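Local structure of kinetochore protein Mis16 (Schizosaccharomyces japonicus, 4XYH) at residues A[27-32]-A[347-352]; A[244-249]-A[292-297]; A[258-263]-A[307-312]. The protein binds histone H4 and, independently, the CENP-A-specific chaperone Scm3 as a WD-repeat kinetochore protein, and so probably helps deliver CENP-A to centromeres. All coordinates share one frame; numbering follows the deposited sequence.

Contact 1 (A[27-32]-A[347-352])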
ATOM      1  N   GLN A  27      -0.492 -22.822  12.413  1.00 46.74           N
ATOM      2  CA  GLN A  27      -1.767 -22.920  13.107  1.00 47.73           C
ATOM      3  C   GLN A  27      -1.575 -22.943  14.627  1.00 45.11           C
ATOM      4  O   GLN A  27      -2.409 -22.432  15.376  1.00 38.70           O
ATOM      5  CB  GLN A  27      -2.532 -24.157  12.635  1.00 47.06           C
ATOM      6  CG  GLN A  27      -4.028 -23.934  12.536  1.00 52.24           C
ATOM      7  CD  GLN A  27      -4.386 -22.814  11.578  1.00 50.58           C
ATOM      8  OE1 GLN A  27      -3.680 -22.577  10.595  1.00 50.97           O
ATOM      9  NE2 GLN A  27      -5.484 -22.113  11.862  1.00 45.59           N
ATOM     10  N   GLU A  28      -0.469 -23.526  15.078  1.00 46.38           N
ATOM     11  CA  GLU A  28      -0.142 -23.515  16.498  1.00 45.53           C
ATOM     12  C   GLU A  28       0.174 -22.094  16.958  1.00 45.52           C
ATOM     13  O   GLU A  28      -0.382 -21.611  17.953  1.00 45.10           O
ATOM     14  CB  GLU A  28       1.039 -24.443  16.790  1.00 53.82           C
ATOM     15  CG  GLU A  28       0.664 -25.915  16.956  1.00 66.01           C
ATOM     16  CD  GLU A  28       1.879 -26.839  16.971  1.00 78.35           C
ATOM     17  OE1 GLU A  28       2.976 -26.397  16.556  1.00 78.63           O
ATOM     18  OE2 GLU A  28       1.738 -28.007  17.398  1.00 81.43           O
ATOM     19  N   GLU A  29       1.058 -21.423  16.225  1.00 40.30           N
ATOM     20  CA  GLU A  29       1.463 -20.072  16.588  1.00 40.09           C
ATOM     21  C   GLU A  29       0.289 -19.106  16.534  1.00 33.13           C
ATOM     22  O   GLU A  29       0.206 -18.180  17.335  1.00 36.07           O
ATOM     23  CB  GLU A  29       2.583 -19.584  15.680  1.00 39.78           C
ATOM     24  CG  GLU A  29       3.866 -20.364  15.832  1.00 47.17           C
ATOM     25  CD  GLU A  29       4.986 -19.821  14.967  1.00 57.50           C
ATOM     26  OE1 GLU A  29       4.840 -18.703  14.425  1.00 56.66           O
ATOM     27  OE2 GLU A  29       6.015 -20.515  14.828  1.00 60.48           O
ATOM     28  N   TYR A  30      -0.632 -19.337  15.610  1.00 32.02           N
ATOM     29  CA  TYR A  30      -1.766 -18.444  15.482  1.00 34.05           C
ATOM     30  C   TYR A  30      -2.676 -18.620  16.689  1.00 35.45           C
ATOM     31  O   TYR A  30      -3.218 -17.646  17.210  1.00 34.78           O
ATOM     32  CB  TYR A  30      -2.536 -18.685  14.172  1.00 30.18           C
ATOM     33  CG  TYR A  30      -3.852 -17.948  14.135  1.00 22.90           C
ATOM     34  CD1 TYR A  30      -3.904 -16.583  13.871  1.00 27.27           C
ATOM     35  CD2 TYR A  30      -5.039 -18.606  14.392  1.00 27.24           C
ATOM     36  CE1 TYR A  30      -5.114 -15.897  13.856  1.00 24.80           C
ATOM     37  CE2 TYR A  30      -6.248 -17.934  14.382  1.00 29.54           C
ATOM     38  CZ  TYR A  30      -6.281 -16.581  14.113  1.00 29.51           C
ATOM     39  OH  TYR A  30      -7.492 -15.925  14.115  1.00 35.32           O
ATOM     40  N   LYS A  31      -2.836 -19.863  17.134  1.00 38.48           N
ATOM     41  CA  LYS A  31      -3.644 -20.158  18.316  1.00 38.82           C
ATOM     42  C   LYS A  31      -3.081 -19.449  19.555  1.00 40.85           C
ATOM     43  O   LYS A  31      -3.814 -18.784  20.313  1.00 39.01           O
ATOM     44  CB  LYS A  31      -3.694 -21.662  18.559  1.00 43.93           C
ATOM     45  CG  LYS A  31      -4.591 -22.080  19.714  1.00 54.85           C
ATOM     46  CD  LYS A  31      -4.145 -23.416  20.294  1.00 60.15           C
ATOM     47  CE  LYS A  31      -5.246 -24.083  21.101  1.00 64.03           C
ATOM     48  NZ  LYS A  31      -4.779 -25.389  21.656  1.00 63.57           N
ATOM     49  N   LEU A  32      -1.774 -19.591  19.748  1.00 32.06           N
ATOM     50  CA  LEU A  32      -1.089 -18.906  20.829  1.00 31.73           C
ATOM     51  C   LEU A  32      -1.254 -17.392  20.711  1.00 38.47           C
ATOM     52  O   LEU A  32      -1.579 -16.723  21.702  1.00 35.85           O
ATOM     53  CB  LEU A  32       0.387 -19.279  20.838  1.00 32.85           C
ATOM     54  CG  LEU A  32       1.118 -18.902  22.123  1.00 46.09           C
ATOM     55  CD1 LEU A  32       0.317 -19.374  23.338  1.00 47.07           C
ATOM     56  CD2 LEU A  32       2.540 -19.475  22.138  1.00 41.61           C
ATOM     57  N   ASP A 347       6.973 -13.378   5.321  1.00 27.77           N
ATOM     58  CA  ASP A 347       7.103 -14.126   6.576  1.00 31.25           C
ATOM     59  C   ASP A 347       5.825 -14.077   7.404  1.00 26.77           C
ATOM     60  O   ASP A 347       5.797 -14.596   8.516  1.00 31.28           O
ATOM     61  CB  ASP A 347       8.290 -13.617   7.417  1.00 32.19           C
ATOM     62  CG  ASP A 347       8.080 -12.203   7.985  1.00 31.65           C
ATOM     63  OD1 ASP A 347       6.964 -11.628   7.911  1.00 29.74           O
ATOM     64  OD2 ASP A 347       9.068 -11.665   8.530  1.00 31.22           O
ATOM     65  N   ARG A 348       4.794 -13.430   6.852  1.00 27.25           N
ATOM     66  CA  ARG A 348       3.438 -13.373   7.418  1.00 27.76           C
ATOM     67  C   ARG A 348       3.320 -12.407   8.600  1.00 29.84           C
ATOM     68  O   ARG A 348       2.306 -12.394   9.292  1.00 32.85           O
ATOM     69  CB  ARG A 348       2.952 -14.772   7.847  1.00 30.65           C
ATOM     70  CG  ARG A 348       3.061 -15.871   6.777  1.00 28.22           C
ATOM     71  CD  ARG A 348       2.608 -17.222   7.333  1.00 32.99           C
ATOM     72  NE  ARG A 348       3.361 -17.577   8.538  1.00 37.18           N
ATOM     73  CZ  ARG A 348       4.523 -18.229   8.529  1.00 33.44           C
ATOM     74  NH1 ARG A 348       5.053 -18.607   7.385  1.00 36.43           N
ATOM     75  NH2 ARG A 348       5.157 -18.499   9.664  1.00 35.24           N
ATOM     76  N   ARG A 349       4.344 -11.585   8.814  1.00 28.62           N
ATOM     77  CA  ARG A 349       4.342 -10.634   9.924  1.00 30.02           C
ATOM     78  C   ARG A 349       4.175  -9.187   9.453  1.00 27.60           C
ATOM     79  O   ARG A 349       4.581  -8.820   8.341  1.00 27.43           O
ATOM     80  CB  ARG A 349       5.636 -10.754  10.737  1.00 27.40           C
ATOM     81  CG  ARG A 349       5.919 -12.145  11.275  1.00 32.57           C
ATOM     82  CD  ARG A 349       4.952 -12.512  12.395  1.00 37.20           C
ATOM     83  NE  ARG A 349       5.145 -13.888  12.842  1.00 40.45           N
ATOM     84  CZ  ARG A 349       4.317 -14.896  12.566  1.00 40.43           C
ATOM     85  NH1 ARG A 349       3.204 -14.696  11.849  1.00 35.16           N
ATOM     86  NH2 ARG A 349       4.604 -16.108  13.017  1.00 39.95           N
ATOM     87  N   VAL A 350       3.574  -8.367  10.305  1.00 26.74           N
ATOM     88  CA  VAL A 350       3.582  -6.918  10.104  1.00 22.02           C
ATOM     89  C   VAL A 350       4.397  -6.281  11.236  1.00 22.46           C
ATOM     90  O   VAL A 350       4.050  -6.398  12.402  1.00 24.13           O
ATOM     91  CB  VAL A 350       2.159  -6.334  10.064  1.00 21.77           C
ATOM     92  CG1 VAL A 350       2.212  -4.836   9.864  1.00 20.66           C
ATOM     93  CG2 VAL A 350       1.348  -6.968   8.927  1.00 24.26           C
ATOM     94  N   CYS A 351       5.497  -5.630  10.897  1.00 21.47           N
ATOM     95  CA  CYS A 351       6.328  -4.994  11.911  1.00 24.29           C
ATOM     96  C   CYS A 351       6.105  -3.485  11.962  1.00 23.58           C
ATOM     97  O   CYS A 351       6.021  -2.823  10.930  1.00 21.91           O
ATOM     98  CB  CYS A 351       7.807  -5.297  11.655  1.00 24.59           C
ATOM     99  SG  CYS A 351       8.258  -7.059  11.903  1.00 33.63           S
ATOM    100  N   VAL A 352       5.998  -2.952  13.173  1.00 23.06           N
ATOM    101  CA  VAL A 352       5.943  -1.511  13.371  1.00 23.85           C
ATOM    102  C   VAL A 352       7.295  -1.064  13.917  1.00 26.99           C
ATOM    103  O   VAL A 352       7.791  -1.649  14.885  1.00 26.29           O
ATOM    104  CB  VAL A 352       4.819  -1.103  14.345  1.00 23.70           C
ATOM    105  CG1 VAL A 352       4.715   0.420  14.432  1.00 21.56           C
ATOM    106  CG2 VAL A 352       3.495  -1.738  13.929  1.00 20.64           C
TER
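A salt bridge from Glu29 to Arg349 ties the N-terminal helix 19-40 to the rim of the WD-repeat beta-propeller. Arg349 can be followed outward from the turn that leads into strand 350-354. From CB, CG turns beside the backbone N, anti to the carbonyl carbon, and the chain bends at chi2 (-71°), which sends CD, NE and CZ off toward the helix; the side chain also touches Met377 of the adjoining strand. One face of the guanidinium looks toward the backbone O of Asp347, well off its centre. At the end of the chain NH2 meets Glu29 OE1 at 3.0 Å, with the oxygen lying at the edge of the guanidinium and in its plane. The carboxylate is turned 57° from that plane, and only OE1 meets the guanidinium: a one-oxygen contact, not a flat, two-pronged pairing. Glu29 reaches across with its chain extended beyond CG, meeting the arginine nearly at a right angle. Its other oxygen, OE2, pairs with Lys25, so the carboxylate is shared between two cations. Behind Arg349 the turn is pinned by its own backbone N, which donates to Asp347 OD1 at 2.8 Å in an Asx turn.

Contact 2 (A[244-249]-A[292-297])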
ATOM      1  N   HIS A 244       5.776  12.871  -4.351  1.00 20.29           N
ATOM      2  CA  HIS A 244       6.146  13.568  -3.118  1.00 24.99           C
ATOM      3  C   HIS A 244       4.974  14.385  -2.572  1.00 25.00           C
ATOM      4  O   HIS A 244       4.225  14.986  -3.337  1.00 25.16           O
ATOM      5  CB  HIS A 244       7.354  14.487  -3.350  1.00 23.42           C
ATOM      6  CG  HIS A 244       8.057  14.873  -2.088  1.00 25.56           C
ATOM      7  ND1 HIS A 244       7.552  15.812  -1.215  1.00 28.36           N
ATOM      8  CD2 HIS A 244       9.204  14.418  -1.534  1.00 25.54           C
ATOM      9  CE1 HIS A 244       8.365  15.924  -0.178  1.00 30.42           C
ATOM     10  NE2 HIS A 244       9.374  15.089  -0.347  1.00 28.59           N
ATOM     11  N   LEU A 245       4.826  14.420  -1.249  1.00 25.66           N
ATOM     12  CA  LEU A 245       3.736  15.169  -0.620  1.00 28.19           C
ATOM     13  C   LEU A 245       3.810  16.673  -0.856  1.00 28.97           C
ATOM     14  O   LEU A 245       2.800  17.365  -0.781  1.00 33.22           O
ATOM     15  CB  LEU A 245       3.705  14.933   0.894  1.00 29.78           C
ATOM     16  CG  LEU A 245       2.887  13.811   1.535  1.00 36.79           C
ATOM     17  CD1 LEU A 245       1.643  13.494   0.709  1.00 34.63           C
ATOM     18  CD2 LEU A 245       3.747  12.560   1.784  1.00 37.54           C
ATOM     19  N   GLN A 246       5.004  17.197  -1.101  1.00 30.64           N
ATOM     20  CA  GLN A 246       5.161  18.652  -1.154  1.00 32.35           C
ATOM     21  C   GLN A 246       5.715  19.124  -2.474  1.00 32.73           C
ATOM     22  O   GLN A 246       6.138  20.264  -2.577  1.00 42.56           O
ATOM     23  CB  GLN A 246       6.079  19.150  -0.025  1.00 30.44           C
ATOM     24  CG  GLN A 246       5.635  18.777   1.387  1.00 30.55           C
ATOM     25  CD  GLN A 246       4.302  19.407   1.783  1.00 37.14           C
ATOM     26  OE1 GLN A 246       3.907  20.458   1.262  1.00 38.00           O
ATOM     27  NE2 GLN A 246       3.606  18.768   2.712  1.00 37.68           N
ATOM     28  N   HIS A 247       5.744  18.257  -3.482  1.00 36.69           N
ATOM     29  CA  HIS A 247       6.272  18.682  -4.778  1.00 38.83           C
ATOM     30  C   HIS A 247       5.511  18.104  -5.974  1.00 37.65           C
ATOM     31  O   HIS A 247       5.426  16.898  -6.168  1.00 39.01           O
ATOM     32  CB  HIS A 247       7.762  18.349  -4.893  1.00 30.52           C
ATOM     33  CG  HIS A 247       8.453  19.101  -5.988  1.00 44.98           C
ATOM     34  ND1 HIS A 247       7.937  19.204  -7.265  1.00 46.49           N
ATOM     35  CD2 HIS A 247       9.620  19.791  -5.998  1.00 48.11           C
ATOM     36  CE1 HIS A 247       8.755  19.926  -8.013  1.00 43.12           C
ATOM     37  NE2 HIS A 247       9.784  20.289  -7.269  1.00 51.41           N
ATOM     38  N   GLU A 248       4.989  19.026  -6.768  1.00 33.73           N
ATOM     39  CA  GLU A 248       4.253  18.775  -7.990  1.00 36.18           C
ATOM     40  C   GLU A 248       4.881  17.754  -8.950  1.00 38.99           C
ATOM     41  O   GLU A 248       4.164  17.018  -9.638  1.00 32.18           O
ATOM     42  CB  GLU A 248       4.092  20.110  -8.710  1.00 41.27           C
ATOM     43  CG  GLU A 248       2.917  20.228  -9.655  1.00 48.16           C
ATOM     44  CD  GLU A 248       2.535  21.699  -9.890  1.00 68.82           C
ATOM     45  OE1 GLU A 248       3.400  22.583  -9.650  1.00 63.52           O
ATOM     46  OE2 GLU A 248       1.371  21.969 -10.291  1.00 64.10           O
ATOM     47  N   ALA A 249       6.209  17.713  -9.020  1.00 32.63           N
ATOM     48  CA  ALA A 249       6.847  16.999 -10.122  1.00 33.87           C
ATOM     49  C   ALA A 249       7.835  15.921  -9.683  1.00 28.96           C
ATOM     50  O   ALA A 249       8.551  15.356 -10.519  1.00 29.39           O
ATOM     51  CB  ALA A 249       7.544  17.991 -11.041  1.00 30.55           C
ATOM     52  N   PHE A 292       6.403  13.901   7.128  1.00 25.27           N
ATOM     53  CA  PHE A 292       6.850  15.022   7.952  1.00 26.32           C
ATOM     54  C   PHE A 292       8.214  15.548   7.502  1.00 30.02           C
ATOM     55  O   PHE A 292       8.484  16.751   7.523  1.00 31.97           O
ATOM     56  CB  PHE A 292       6.893  14.610   9.421  1.00 23.57           C
ATOM     57  CG  PHE A 292       5.553  14.240   9.970  1.00 27.00           C
ATOM     58  CD1 PHE A 292       4.686  15.220  10.435  1.00 28.06           C
ATOM     59  CD2 PHE A 292       5.138  12.912   9.994  1.00 26.90           C
ATOM     60  CE1 PHE A 292       3.429  14.883  10.934  1.00 32.64           C
ATOM     61  CE2 PHE A 292       3.885  12.562  10.497  1.00 26.44           C
ATOM     62  CZ  PHE A 292       3.024  13.545  10.962  1.00 29.27           C
ATOM     63  N   ASN A 293       9.052  14.626   7.058  1.00 29.08           N
ATOM     64  CA  ASN A 293      10.425  14.911   6.699  1.00 23.50           C
ATOM     65  C   ASN A 293      10.602  14.748   5.197  1.00 26.39           C
ATOM     66  O   ASN A 293      10.719  13.623   4.693  1.00 25.01           O
ATOM     67  CB  ASN A 293      11.353  13.981   7.481  1.00 21.56           C
ATOM     68  CG  ASN A 293      12.814  14.225   7.185  1.00 25.30           C
ATOM     69  OD1 ASN A 293      13.167  14.885   6.199  1.00 22.66           O
ATOM     70  ND2 ASN A 293      13.679  13.674   8.032  1.00 19.43           N
ATOM     71  N   ASP A 294      10.632  15.881   4.494  1.00 25.83           N
ATOM     72  CA  ASP A 294      10.581  15.911   3.036  1.00 23.46           C
ATOM     73  C   ASP A 294      11.768  15.243   2.341  1.00 24.20           C
ATOM     74  O   ASP A 294      11.731  15.061   1.130  1.00 25.87           O
ATOM     75  CB  ASP A 294      10.467  17.364   2.531  1.00 28.18           C
ATOM     76  CG  ASP A 294       9.153  18.038   2.935  1.00 39.30           C
ATOM     77  OD1 ASP A 294       8.195  17.320   3.285  1.00 38.29           O
ATOM     78  OD2 ASP A 294       9.073  19.292   2.893  1.00 43.79           O
ATOM     79  N   TYR A 295      12.817  14.891   3.080  1.00 23.04           N
ATOM     80  CA  TYR A 295      13.995  14.259   2.473  1.00 20.54           C
ATOM     81  C   TYR A 295      14.099  12.777   2.802  1.00 22.99           C
ATOM     82  O   TYR A 295      14.936  12.071   2.229  1.00 24.38           O
ATOM     83  CB  TYR A 295      15.285  14.978   2.916  1.00 22.87           C
ATOM     84  CG  TYR A 295      15.287  16.428   2.504  1.00 21.45           C
ATOM     85  CD1 TYR A 295      15.660  16.798   1.219  1.00 20.73           C
ATOM     86  CD2 TYR A 295      14.868  17.427   3.383  1.00 22.02           C
ATOM     87  CE1 TYR A 295      15.630  18.130   0.814  1.00 25.69           C
ATOM     88  CE2 TYR A 295      14.838  18.766   2.985  1.00 23.02           C
ATOM     89  CZ  TYR A 295      15.221  19.103   1.700  1.00 23.98           C
ATOM     90  OH  TYR A 295      15.197  20.415   1.293  1.00 36.34           O
ATOM     91  N   LEU A 296      13.265  12.302   3.722  1.00 19.79           N
ATOM     92  CA  LEU A 296      13.361  10.910   4.162  1.00 24.70           C
ATOM     93  C   LEU A 296      12.446   9.988   3.355  1.00 24.04           C
ATOM     94  O   LEU A 296      11.297  10.350   3.064  1.00 20.19           O
ATOM     95  CB  LEU A 296      13.025  10.787   5.650  1.00 20.13           C
ATOM     96  CG  LEU A 296      13.194   9.402   6.296  1.00 21.32           C
ATOM     97  CD1 LEU A 296      14.611   8.895   6.149  1.00 21.09           C
ATOM     98  CD2 LEU A 296      12.840   9.446   7.764  1.00 18.52           C
ATOM     99  N   LEU A 297      12.955   8.802   3.003  1.00 20.54           N
ATOM    100  CA  LEU A 297      12.127   7.752   2.392  1.00 22.78           C
ATOM    101  C   LEU A 297      12.630   6.348   2.753  1.00 20.74           C
ATOM    102  O   LEU A 297      13.740   6.185   3.275  1.00 20.04           O
ATOM    103  CB  LEU A 297      12.065   7.904   0.866  1.00 20.92           C
ATOM    104  CG  LEU A 297      13.374   7.775   0.075  1.00 22.94           C
ATOM    105  CD1 LEU A 297      13.079   7.365  -1.347  1.00 19.63           C
ATOM    106  CD2 LEU A 297      14.146   9.093   0.086  1.00 23.87           C
TER
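His244 points the edge of its imidazole at the backbone of Asp294, and NE2 donates to Asp294 O at 2.8 Å. The bond is fairly straight (164° at the hydrogen), the oxygen lies close to the ring plane, and the donor sits somewhat tilted from the carbonyl plane. With CG anti to the backbone N (chi1 -161°), the ring swings across to the turn of the neighbouring blade. Its rotation is fixed from the other end as well: ND1 accepts from Gln246 N at 2.9 Å, again almost in the ring plane. Both ring nitrogens of this buried histidine are therefore used, and since ND1 accepts, the proton on the ring is the one on NE2.

The Asp294 side chain stands across the imidazole, its carboxylate plane 75° from the ring. Asp294 CB and OD1 both come to 3.7 Å from His244 CE1. From the same loop as the histidine, Gln246 folds back at chi2 and offers its aliphatic part: its CG lies 3.5 Å from Asp294 OD1, a van der Waals contact in which the amide takes no part.

Asp294 is held in a type I turn from Asn293 to Leu296, and Asn293 OD1 accepts from Tyr295 N in an Asx turn. The contact thus joins two equivalent loops of adjacent propeller blades, the one between strands 238-243 and 250-255 and the one leading into strand 296-301, while Phe289 at the end of strand 284-289 meets the His244 ring at an inclined angle.

Contact 3 (A[258-263]-A[307-312])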
ATOM      1  N   CYS A 258      16.325  -3.696  -9.087  1.00 19.39           N
ATOM      2  CA  CYS A 258      17.084  -3.278  -7.889  1.00 20.32           C
ATOM      3  C   CYS A 258      17.311  -1.782  -7.725  1.00 18.94           C
ATOM      4  O   CYS A 258      17.966  -1.382  -6.768  1.00 21.25           O
ATOM      5  CB  CYS A 258      18.455  -3.976  -7.839  1.00 21.77           C
ATOM      6  SG  CYS A 258      18.307  -5.750  -7.850  1.00 25.21           S
ATOM      7  N   THR A 259      16.788  -0.951  -8.628  1.00 16.69           N
ATOM      8  CA  THR A 259      17.055   0.488  -8.510  1.00 20.35           C
ATOM      9  C   THR A 259      15.954   1.296  -7.820  1.00 23.23           C
ATOM     10  O   THR A 259      14.779   0.899  -7.780  1.00 20.36           O
ATOM     11  CB  THR A 259      17.314   1.138  -9.881  1.00 18.86           C
ATOM     12  OG1 THR A 259      16.122   1.099 -10.683  1.00 15.67           O
ATOM     13  CG2 THR A 259      18.457   0.426 -10.601  1.00 21.19           C
ATOM     14  N   LEU A 260      16.377   2.432  -7.273  1.00 20.64           N
ATOM     15  CA  LEU A 260      15.507   3.440  -6.702  1.00 16.89           C
ATOM     16  C   LEU A 260      15.709   4.661  -7.555  1.00 21.00           C
ATOM     17  O   LEU A 260      16.842   5.113  -7.708  1.00 21.44           O
ATOM     18  CB  LEU A 260      15.880   3.732  -5.249  1.00 17.51           C
ATOM     19  CG  LEU A 260      15.318   5.012  -4.627  1.00 20.66           C
ATOM     20  CD1 LEU A 260      13.797   4.892  -4.423  1.00 16.03           C
ATOM     21  CD2 LEU A 260      16.024   5.329  -3.293  1.00 19.17           C
ATOM     22  N   GLN A 261      14.649   5.199  -8.144  1.00 19.58           N
ATOM     23  CA  GLN A 261      14.845   6.324  -9.058  1.00 19.95           C
ATOM     24  C   GLN A 261      13.949   7.499  -8.701  1.00 21.36           C
ATOM     25  O   GLN A 261      12.876   7.335  -8.124  1.00 21.41           O
ATOM     26  CB  GLN A 261      14.627   5.895 -10.518  1.00 17.74           C
ATOM     27  CG  GLN A 261      15.435   4.655 -10.941  1.00 22.38           C
ATOM     28  CD  GLN A 261      15.466   4.452 -12.443  1.00 21.79           C
ATOM     29  OE1 GLN A 261      15.327   5.400 -13.202  1.00 23.92           O
ATOM     30  NE2 GLN A 261      15.649   3.211 -12.876  1.00 18.49           N
ATOM     31  N   ILE A 262      14.427   8.696  -9.024  1.00 22.55           N
ATOM     32  CA  ILE A 262      13.663   9.916  -8.812  1.00 20.29           C
ATOM     33  C   ILE A 262      13.423  10.521 -10.169  1.00 23.97           C
ATOM     34  O   ILE A 262      14.359  10.679 -10.954  1.00 25.19           O
ATOM     35  CB  ILE A 262      14.399  10.926  -7.908  1.00 21.64           C
ATOM     36  CG1 ILE A 262      14.719  10.292  -6.553  1.00 19.31           C
ATOM     37  CG2 ILE A 262      13.563  12.185  -7.746  1.00 16.99           C
ATOM     38  CD1 ILE A 262      13.477   9.977  -5.727  1.00 19.36           C
ATOM     39  N   HIS A 263      12.171  10.829 -10.465  1.00 20.72           N
ATOM     40  CA  HIS A 263      11.845  11.381 -11.760  1.00 23.33           C
ATOM     41  C   HIS A 263      11.296  12.773 -11.586  1.00 25.25           C
ATOM     42  O   HIS A 263      10.559  13.032 -10.626  1.00 23.23           O
ATOM     43  CB  HIS A 263      10.828  10.500 -12.488  1.00 22.49           C
ATOM     44  CG  HIS A 263      11.141   9.041 -12.411  1.00 21.52           C
ATOM     45  ND1 HIS A 263      11.971   8.411 -13.310  1.00 16.03           N
ATOM     46  CD2 HIS A 263      10.762   8.092 -11.522  1.00 17.79           C
ATOM     47  CE1 HIS A 263      12.084   7.137 -12.986  1.00 20.62           C
ATOM     48  NE2 HIS A 263      11.355   6.918 -11.908  1.00 23.11           N
ATOM     49  N   ALA A 307      15.448  -0.416   3.861  1.00 17.92           N
ATOM     50  CA  ALA A 307      16.519   0.571   3.910  1.00 20.42           C
ATOM     51  C   ALA A 307      15.938   1.978   3.983  1.00 21.51           C
ATOM     52  O   ALA A 307      14.940   2.276   3.321  1.00 20.46           O
ATOM     53  CB  ALA A 307      17.439   0.431   2.705  1.00 16.77           C
ATOM     54  N   LEU A 308      16.553   2.832   4.799  1.00 23.89           N
ATOM     55  CA  LEU A 308      16.133   4.236   4.916  1.00 21.92           C
ATOM     56  C   LEU A 308      17.091   5.128   4.135  1.00 23.99           C
ATOM     57  O   LEU A 308      18.287   4.862   4.107  1.00 21.95           O
ATOM     58  CB  LEU A 308      16.074   4.664   6.388  1.00 19.69           C
ATOM     59  CG  LEU A 308      15.127   3.780   7.208  1.00 25.42           C
ATOM     60  CD1 LEU A 308      15.294   4.023   8.700  1.00 30.13           C
ATOM     61  CD2 LEU A 308      13.694   4.039   6.793  1.00 19.73           C
ATOM     62  N   TRP A 309      16.566   6.180   3.503  1.00 20.88           N
ATOM     63  CA  TRP A 309      17.372   7.026   2.638  1.00 20.29           C
ATOM     64  C   TRP A 309      17.043   8.499   2.819  1.00 24.86           C
ATOM     65  O   TRP A 309      15.905   8.871   3.127  1.00 26.10           O
ATOM     66  CB  TRP A 309      17.164   6.677   1.157  1.00 23.26           C
ATOM     67  CG  TRP A 309      17.284   5.254   0.809  1.00 20.91           C
ATOM     68  CD1 TRP A 309      16.303   4.305   0.889  1.00 21.05           C
ATOM     69  CD2 TRP A 309      18.442   4.594   0.283  1.00 18.99           C
ATOM     70  NE1 TRP A 309      16.782   3.095   0.450  1.00 20.23           N
ATOM     71  CE2 TRP A 309      18.094   3.243   0.079  1.00 17.85           C
ATOM     72  CE3 TRP A 309      19.735   5.016  -0.040  1.00 22.48           C
ATOM     73  CZ2 TRP A 309      18.997   2.305  -0.419  1.00 22.05           C
ATOM     74  CZ3 TRP A 309      20.636   4.082  -0.533  1.00 26.01           C
ATOM     75  CH2 TRP A 309      20.262   2.744  -0.721  1.00 23.22           C
ATOM     76  N   ASP A 310      18.043   9.336   2.604  1.00 20.90           N
ATOM     77  CA  ASP A 310      17.828  10.764   2.480  1.00 20.90           C
ATOM     78  C   ASP A 310      18.106  11.146   1.024  1.00 22.28           C
ATOM     79  O   ASP A 310      19.107  10.712   0.456  1.00 22.09           O
ATOM     80  CB  ASP A 310      18.735  11.535   3.438  1.00 22.40           C
ATOM     81  CG  ASP A 310      18.453  13.027   3.431  1.00 23.10           C
ATOM     82  OD1 ASP A 310      18.688  13.689   2.397  1.00 23.34           O
ATOM     83  OD2 ASP A 310      17.992  13.539   4.467  1.00 24.71           O
ATOM     84  N   LEU A 311      17.221  11.942   0.426  1.00 21.90           N
ATOM     85  CA  LEU A 311      17.341  12.348  -0.981  1.00 23.65           C
ATOM     86  C   LEU A 311      18.640  13.077  -1.296  1.00 25.02           C
ATOM     87  O   LEU A 311      19.047  13.175  -2.460  1.00 25.22           O
ATOM     88  CB  LEU A 311      16.164  13.254  -1.391  1.00 19.47           C
ATOM     89  CG  LEU A 311      14.776  12.655  -1.637  1.00 24.22           C
ATOM     90  CD1 LEU A 311      13.774  13.771  -1.926  1.00 26.09           C
ATOM     91  CD2 LEU A 311      14.818  11.665  -2.787  1.00 22.01           C
ATOM     92  N   ARG A 312      19.281  13.613  -0.265  1.00 24.11           N
ATOM     93  CA  ARG A 312      20.471  14.435  -0.481  1.00 27.55           C
ATOM     94  C   ARG A 312      21.731  13.585  -0.470  1.00 23.35           C
ATOM     95  O   ARG A 312      22.819  14.082  -0.703  1.00 25.30           O
ATOM     96  CB  ARG A 312      20.544  15.548   0.567  1.00 18.78           C
ATOM     97  CG  ARG A 312      19.449  16.596   0.428  1.00 20.17           C
ATOM     98  CD  ARG A 312      19.280  17.405   1.702  1.00 18.77           C
ATOM     99  NE  ARG A 312      18.912  16.561   2.842  1.00 22.09           N
ATOM    100  CZ  ARG A 312      18.565  17.006   4.049  1.00 26.38           C
ATOM    101  NH1 ARG A 312      18.527  18.301   4.311  1.00 25.01           N
ATOM    102  NH2 ARG A 312      18.248  16.145   5.004  1.00 24.98           N
TER
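Leu260 sets its CD2 over one face of the Trp309 indole in a CH-pi interaction, 4.2 Å from the centroid of the five-membered ring and only 5° off its normal, so the methyl sits almost squarely above that ring. The indole is steadied by its NE1, which bonds to Thr299 on the neighbouring strand. The second contact is purely aliphatic: Ile262 CD1 meets Leu311 CD2 at 3.6 Å. Here CG1 lies beside the backbone N (chi1 -58°), and it carries CD1 toward the leucine, whose CD2 is also 4.0 Å from Ile262 CG1.

Between the two segments the contacts are apolar; a salt bridge lies within 307-312. Arg312 grips Asp310 side-on, NE to OD1 and NH2 to OD2 (2.7 Å), with both oxygens near the guanidinium plane. Asp310 OD1 also takes the backbone N of Arg312 through its anti lone pair, closing an Asx turn directly after the strand.

Leu297 touches Leu260, Trp309 and Leu311 alike and so fills in between the two pairs. Third strands of adjacent four-stranded blades packing face to face through such side chains are characteristic of the WD40 beta-propeller, and Trp309-Asp310 is the WD dipeptide that names the repeat.

Contacts 2 and 3 are two levels of one interface between consecutive blades. Their centres are 12 Å apart, and they meet where strands 296-301 and 306-310 pair: Leu297 O lies 2.8 Å from Trp309 N and Tyr295 O 2.9 Å from Leu311 N, both probable hydrogen bonds. The polar loop contact thus runs on directly into the apolar blade packing. Contact 1 stands apart, with its centre 33 Å from that of contact 2, on the opposite side of the chain's centre, and 30 Å from that of contact 3. It closes a long chain loop within which both others are nested, and attaches a helix to the propeller where they join blade to blade.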